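Local atomic coordinates of endoglucanase (Mytilus edulis, PDB entry 1WC2), a protein that hydrolyses internal beta-1,4-glucosidic linkages of soluble cellulose derivatives and beta-glucans as a family 45 glycoside hydrolase, and has expansin activity as well. Residues 73-78 against 95-100. Sequence-based numbering, arbitrary orientation.
Sequences IKLTTT and KTFMIT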
loop_
_atom_site.group_PDB
_atom_site.type_symbol
_atom_site.label_atom_id
_atom_site.label_comp_id
_atom_site.label_asym_id
_atom_site.label_seq_id
_atom_site.Cartn_x
_atom_site.Cartn_y
_atom_site.Cartn_z
ATOM N N ILE A 73 -3.571 6.041 -2.584
ATOM C CA ILE A 73 -3.053 5.442 -3.805
ATOM C C ILE A 73 -4.136 4.548 -4.409
ATOM O O ILE A 73 -4.592 3.600 -3.775
ATOM C CB ILE A 73 -1.802 4.567 -3.517
ATOM C CG1 ILE A 73 -0.729 5.333 -2.738
ATOM C CG2 ILE A 73 -1.285 3.956 -4.833
ATOM C CD1 ILE A 73 -0.134 6.451 -3.478
ATOM N N LYS A 74 -4.540 4.861 -5.639
ATOM C CA LYS A 74 -5.482 4.045 -6.394
ATOM C C LYS A 74 -4.721 2.983 -7.176
ATOM O O LYS A 74 -3.837 3.313 -7.981
ATOM C CB LYS A 74 -6.307 4.921 -7.339
ATOM C CG LYS A 74 -7.364 4.146 -8.123
ATOM C CD LYS A 74 -8.224 5.055 -8.995
ATOM C CE LYS A 74 -9.266 4.278 -9.803
ATOM N NZ LYS A 74 -9.961 5.178 -10.769
ATOM N N LEU A 75 -5.036 1.718 -6.910
ATOM C CA LEU A 75 -4.413 0.581 -7.573
ATOM C C LEU A 75 -5.369 0.001 -8.599
ATOM O O LEU A 75 -6.552 -0.172 -8.304
ATOM C CB LEU A 75 -4.068 -0.497 -6.549
ATOM C CG LEU A 75 -3.046 -0.125 -5.468
ATOM C CD1 LEU A 75 -2.763 -1.340 -4.595
ATOM C CD2 LEU A 75 -1.765 0.408 -6.089
ATOM N N THR A 76 -4.856 -0.307 -9.790
ATOM C CA THR A 76 -5.614 -0.968 -10.850
ATOM C C THR A 76 -4.918 -2.278 -11.207
ATOM O O THR A 76 -3.716 -2.290 -11.478
ATOM C CB THR A 76 -5.697 -0.043 -12.081
ATOM O OG1 THR A 76 -6.373 1.171 -11.716
ATOM C CG2 THR A 76 -6.527 -0.695 -13.197
ATOM N N THR A 77 -5.654 -3.391 -11.221
ATOM C CA THR A 77 -5.031 -4.684 -11.504
ATOM C C THR A 77 -4.639 -4.785 -12.974
ATOM O O THR A 77 -5.370 -4.328 -13.864
ATOM C CB THR A 77 -5.959 -5.857 -11.143
ATOM O OG1 THR A 77 -7.177 -5.748 -11.895
ATOM C CG2 THR A 77 -6.326 -5.836 -9.655
ATOM N N THR A 78 -3.470 -5.357 -13.235
ATOM C CA THR A 78 -3.042 -5.640 -14.602
ATOM C C THR A 78 -3.608 -6.960 -15.124
ATOM O O THR A 78 -3.620 -7.184 -16.335
ATOM C CB THR A 78 -1.519 -5.740 -14.707
ATOM O OG1 THR A 78 -1.077 -6.861 -13.923
ATOM C CG2 THR A 78 -0.810 -4.478 -14.182
ATOM N N LYS A 95 -9.255 -0.273 -6.495
ATOM C CA LYS A 95 -9.632 0.272 -5.198
ATOM C C LYS A 95 -8.517 1.224 -4.753
ATOM O O LYS A 95 -7.379 1.134 -5.240
ATOM C CB LYS A 95 -9.807 -0.830 -4.139
ATOM C CG LYS A 95 -11.022 -1.745 -4.318
ATOM C CD LYS A 95 -12.344 -1.006 -4.207
ATOM C CE LYS A 95 -13.537 -1.962 -4.237
ATOM N NZ LYS A 95 -14.834 -1.244 -4.312
ATOM N N THR A 96 -8.843 2.099 -3.808
ATOM C CA THR A 96 -7.912 3.091 -3.285
ATOM C C THR A 96 -7.566 2.794 -1.818
ATOM O O THR A 96 -8.458 2.518 -0.995
ATOM C CB THR A 96 -8.523 4.492 -3.439
ATOM O OG1 THR A 96 -8.618 4.830 -4.829
ATOM C CG2 THR A 96 -7.648 5.578 -2.812
ATOM N N PHE A 97 -6.275 2.879 -1.504
ATOM C CA PHE A 97 -5.727 2.548 -0.196
ATOM C C PHE A 97 -5.042 3.769 0.399
ATOM O O PHE A 97 -4.249 4.432 -0.265
ATOM C CB PHE A 97 -4.722 1.390 -0.320
ATOM C CG PHE A 97 -5.334 0.120 -0.849
ATOM C CD1 PHE A 97 -5.552 -0.041 -2.210
ATOM C CD2 PHE A 97 -5.712 -0.904 0.008
ATOM C CE1 PHE A 97 -6.154 -1.187 -2.709
ATOM C CE2 PHE A 97 -6.307 -2.064 -0.492
ATOM C CZ PHE A 97 -6.528 -2.200 -1.852
ATOM N N MET A 98 -5.309 4.058 1.667
ATOM C CA MET A 98 -4.568 5.092 2.396
ATOM C C MET A 98 -3.306 4.497 3.028
ATOM O O MET A 98 -3.387 3.465 3.709
ATOM C CB MET A 98 -5.429 5.711 3.496
ATOM C CG MET A 98 -4.689 6.793 4.291
ATOM S SD MET A 98 -5.707 7.584 5.568
ATOM C CE MET A 98 -6.726 8.689 4.519
ATOM N N ILE A 99 -2.163 5.162 2.839
ATOM C CA ILE A 99 -0.931 4.760 3.514
ATOM C C ILE A 99 -1.040 5.142 4.999
ATOM O O ILE A 99 -1.133 6.326 5.339
ATOM C CB ILE A 99 0.311 5.415 2.860
ATOM C CG1 ILE A 99 0.494 4.894 1.426
ATOM C CG2 ILE A 99 1.558 5.171 3.703
ATOM C CD1 ILE A 99 1.515 5.675 0.595
ATOM N N THR A 100 -1.045 4.132 5.870
ATOM C CA THR A 100 -1.080 4.347 7.314
ATOM C C THR A 100 0.132 3.759 8.026
ATOM O O THR A 100 0.248 3.903 9.243
ATOM C CB THR A 100 -2.357 3.741 7.948
ATOM O OG1 THR A 100 -2.373 2.324 7.694
ATOM C CG2 THR A 100 -3.630 4.372 7.369
#
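Ile73 faces Phe97 and Leu75 faces Lys95 as hydrogen-bonded pairs of two antiparallel strands in the double-psi beta-barrel of this endoglucanase. The segment axes run at 142°, and the pairing is confined to one end of each segment. Both bonds of the first pair are nearly straight: Ile73 N lies 2.9 Å from Phe97 O, and Phe97 N reaches back to Ile73 O. The second pair is uneven, for Leu75 N to Lys95 O matches them at 2.9 Å, whereas Lys95 N to Leu75 O stretches to 3.3 Å and bends to 141° at the hydrogen. Ile73 O has a further neighbour in Thr96 CA, a CA-H...O contact of 3.4 Å. Between these pairs sits the non-hydrogen-bonded pair of Lys74 and Thr96, an example of how alternation in a strand sorts side chains onto two faces. On their face, Thr96 OG1 rests 3.4 Å from Lys74 CB and also touches Lys74 CG; in the conformer given here, CG stands anti to the backbone N (chi1 -177°) and the extended chain beyond it leads away. Val155 and Glu160, beyond the two segments, also touch the Thr96 side chain. An alanine here would probably leave Lys74 CB and CG without the hydroxyl they pack on and open a small gap beside the carbonyl of Ile73, against which Thr96 CG2 now lies. The other face is largely apolar and carries Ile73, Leu75 and Phe97, although Lys95, on the same face, sends NZ to a salt bridge with Asp164. The Phe97 ring meets that of Phe48, and the side chain of Phe97 lies about 9 Å from that of Asp132, the probable proton donor. Ile99 CD1 comes up to Ile73 CG1, while Leu75 crosses Phe97 at about a right angle, its CD1 3.9 Å from ring atom CE1.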